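PDB 3VOC: Beta/alpha-amylase from Paenibacillus polymyxa, which hydrolyses alpha-1,4-glucosidic linkages in starch, its beta-amylase part releasing maltose from the non-reducing chain ends and its alpha-amylase part cutting internally. Local coordinates for residues Val345-Asn350 with Thr377-His382. Residues are numbered along the deposited sequence; the frame is centred on the assembly and turned at random.
Sequences VSSIAN and TKFGYH
A phenyl ring laid against a serine, flanked by two side-chain hydrogen bonds, joins the outer helix 338-352 to the turn that leads from helix 367-378 into strand 383-386. F379, the first residue to leave helical geometry, has its CB pointing toward the neighbouring helix, with CG anti to its own carbonyl carbon (chi1 -60°). S346 CB sits over one face of the ring as a CH-pi contact, 3.6 Å from the centroid of F379 but displaced toward the rim near CG. The opposite face carries K378 CB, so the ring is sandwiched between the helix and its own chain. One helical turn beyond S346, N350 reaches the ring's edge in plane and donates from ND2 to the main-chain O of F379 at 2.8 Å. The bond is moderately bent (N-H...O 156°); the donor stands above the carbonyl plane, not on a lone pair, while the oxygen lies close to the amide plane of N350. Both segments belong to the (beta/alpha)8 TIM barrel of the family 14 catalytic domain, where helix 338-352 precedes the seventh strand and helix 367-378 the eighth. G380 turns the chain with positive phi (61°), and beyond it the edge of the Y381 ring lies beside S346 OG. The phenol OH of Y381 donates to S346 OG at 2.7 Å; that oxygen, anti to its carbonyl carbon, is also hydrogen-bonded to V342 O one turn earlier, two bonds that would hold its rotation. L356 of the seventh strand touches both S346 and Y381, placing this buried hydroxyl pair at the barrel wall, with the Y381 side chain about 8 Å from that of E359, the probable proton acceptor. On the exposed side, S347 OG approaches F379 CE1 obliquely at 3.5 Å while bonding to D343 O, and a water lies within hydrogen-bonding distance of G380 O and, more weakly, of N350 OD1.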
loop_
_atom_site.group_PDB
_atom_site.type_symbol
_atom_site.label_atom_id
_atom_site.label_comp_id
_atom_site.label_asym_id
_atom_site.label_seq_id
_atom_site.Cartn_x
_atom_site.Cartn_y
_atom_site.Cartn_z
ATOM N N VAL A 345 4.784 12.586 7.145
ATOM C CA VAL A 345 3.529 11.841 7.073
ATOM C C VAL A 345 2.951 11.661 8.467
ATOM O O VAL A 345 1.747 11.906 8.699
ATOM C CB VAL A 345 3.728 10.470 6.368
ATOM C CG1 VAL A 345 2.522 9.540 6.597
ATOM C CG2 VAL A 345 3.999 10.669 4.875
ATOM N N SER A 346 3.813 11.274 9.401
ATOM C CA SER A 346 3.388 11.054 10.791
ATOM C C SER A 346 2.825 12.316 11.454
ATOM O O SER A 346 1.787 12.248 12.118
ATOM C CB SER A 346 4.529 10.462 11.638
ATOM O OG SER A 346 4.949 9.194 11.141
ATOM N N SER A 347 3.508 13.447 11.283
ATOM C CA SER A 347 3.041 14.743 11.826
ATOM C C SER A 347 1.672 15.141 11.279
ATOM O O SER A 347 0.807 15.617 12.022
ATOM C CB SER A 347 4.025 15.866 11.486
ATOM O OG SER A 347 5.185 15.781 12.292
ATOM N N ILE A 348 1.489 14.964 9.975
ATOM C CA ILE A 348 0.202 15.270 9.352
ATOM C C ILE A 348 -0.900 14.367 9.898
ATOM O O ILE A 348 -1.959 14.856 10.312
ATOM C CB ILE A 348 0.276 15.189 7.824
ATOM C CG1 ILE A 348 1.270 16.239 7.302
ATOM C CG2 ILE A 348 -1.149 15.338 7.195
ATOM C CD1 ILE A 348 1.650 16.082 5.831
ATOM N N ALA A 349 -0.658 13.056 9.900
ATOM C CA ALA A 349 -1.624 12.119 10.473
ATOM C C ALA A 349 -2.006 12.486 11.918
ATOM O O ALA A 349 -3.193 12.520 12.262
ATOM C CB ALA A 349 -1.088 10.699 10.397
ATOM N N ASN A 350 -1.013 12.772 12.764
ATOM C CA ASN A 350 -1.326 13.143 14.162
ATOM C C ASN A 350 -2.092 14.448 14.277
ATOM O O ASN A 350 -3.006 14.552 15.088
ATOM C CB ASN A 350 -0.076 13.201 15.047
ATOM C CG ASN A 350 0.423 11.820 15.420
ATOM O OD1 ASN A 350 -0.338 10.849 15.410
ATOM N ND2 ASN A 350 1.704 11.724 15.742
ATOM N N THR A 377 7.648 6.361 19.211
ATOM C CA THR A 377 7.504 7.129 20.449
ATOM C C THR A 377 7.307 8.634 20.199
ATOM O O THR A 377 6.596 9.287 20.962
ATOM C CB THR A 377 8.701 6.944 21.429
ATOM O OG1 THR A 377 9.921 7.295 20.769
ATOM C CG2 THR A 377 8.790 5.492 21.933
ATOM N N LYS A 378 7.937 9.181 19.151
ATOM C CA LYS A 378 7.735 10.588 18.774
ATOM C C LYS A 378 6.293 10.828 18.332
ATOM O O LYS A 378 5.725 11.890 18.584
ATOM C CB LYS A 378 8.662 11.005 17.627
ATOM C CG LYS A 378 10.039 11.489 18.051
ATOM C CD LYS A 378 10.908 11.795 16.823
ATOM C CE LYS A 378 12.289 12.326 17.216
ATOM N NZ LYS A 378 13.169 12.560 16.013
ATOM N N PHE A 379 5.703 9.840 17.670
ATOM C CA PHE A 379 4.429 10.073 16.984
ATOM C C PHE A 379 3.235 9.282 17.506
ATOM O O PHE A 379 2.177 9.256 16.878
ATOM C CB PHE A 379 4.618 9.894 15.474
ATOM C CG PHE A 379 5.630 10.845 14.881
ATOM C CD1 PHE A 379 5.353 12.213 14.804
ATOM C CD2 PHE A 379 6.854 10.377 14.407
ATOM C CE1 PHE A 379 6.287 13.110 14.279
ATOM C CE2 PHE A 379 7.805 11.266 13.874
ATOM C CZ PHE A 379 7.513 12.640 13.805
ATOM N N GLY A 380 3.395 8.628 18.650
ATOM C CA GLY A 380 2.241 7.957 19.268
ATOM C C GLY A 380 1.639 6.864 18.392
ATOM O O GLY A 380 0.406 6.729 18.304
ATOM N N TYR A 381 2.505 6.073 17.754
ATOM C CA TYR A 381 2.045 4.934 16.940
ATOM C C TYR A 381 1.219 3.938 17.749
ATOM O O TYR A 381 1.478 3.722 18.947
ATOM C CB TYR A 381 3.225 4.231 16.253
ATOM C CG TYR A 381 3.619 4.855 14.926
ATOM C CD1 TYR A 381 3.534 4.113 13.739
ATOM C CD2 TYR A 381 4.071 6.178 14.852
ATOM C CE1 TYR A 381 3.893 4.667 12.516
ATOM C CE2 TYR A 381 4.443 6.751 13.613
ATOM C CZ TYR A 381 4.338 5.976 12.450
ATOM O OH TYR A 381 4.663 6.499 11.215
ATOM N N HIS A 382 0.207 3.365 17.097
ATOM C CA HIS A 382 -0.678 2.391 17.720
ATOM C C HIS A 382 -0.214 0.968 17.438
ATOM O O HIS A 382 -0.683 0.015 18.037
ATOM C CB HIS A 382 -2.127 2.599 17.239
ATOM C CG HIS A 382 -2.703 3.914 17.661
ATOM N ND1 HIS A 382 -3.342 4.093 18.871
ATOM C CD2 HIS A 382 -2.697 5.123 17.053
ATOM C CE1 HIS A 382 -3.729 5.353 18.976
ATOM N NE2 HIS A 382 -3.333 6.002 17.892
HETATM O O HOH W 1 -1.047 7.641 15.904
#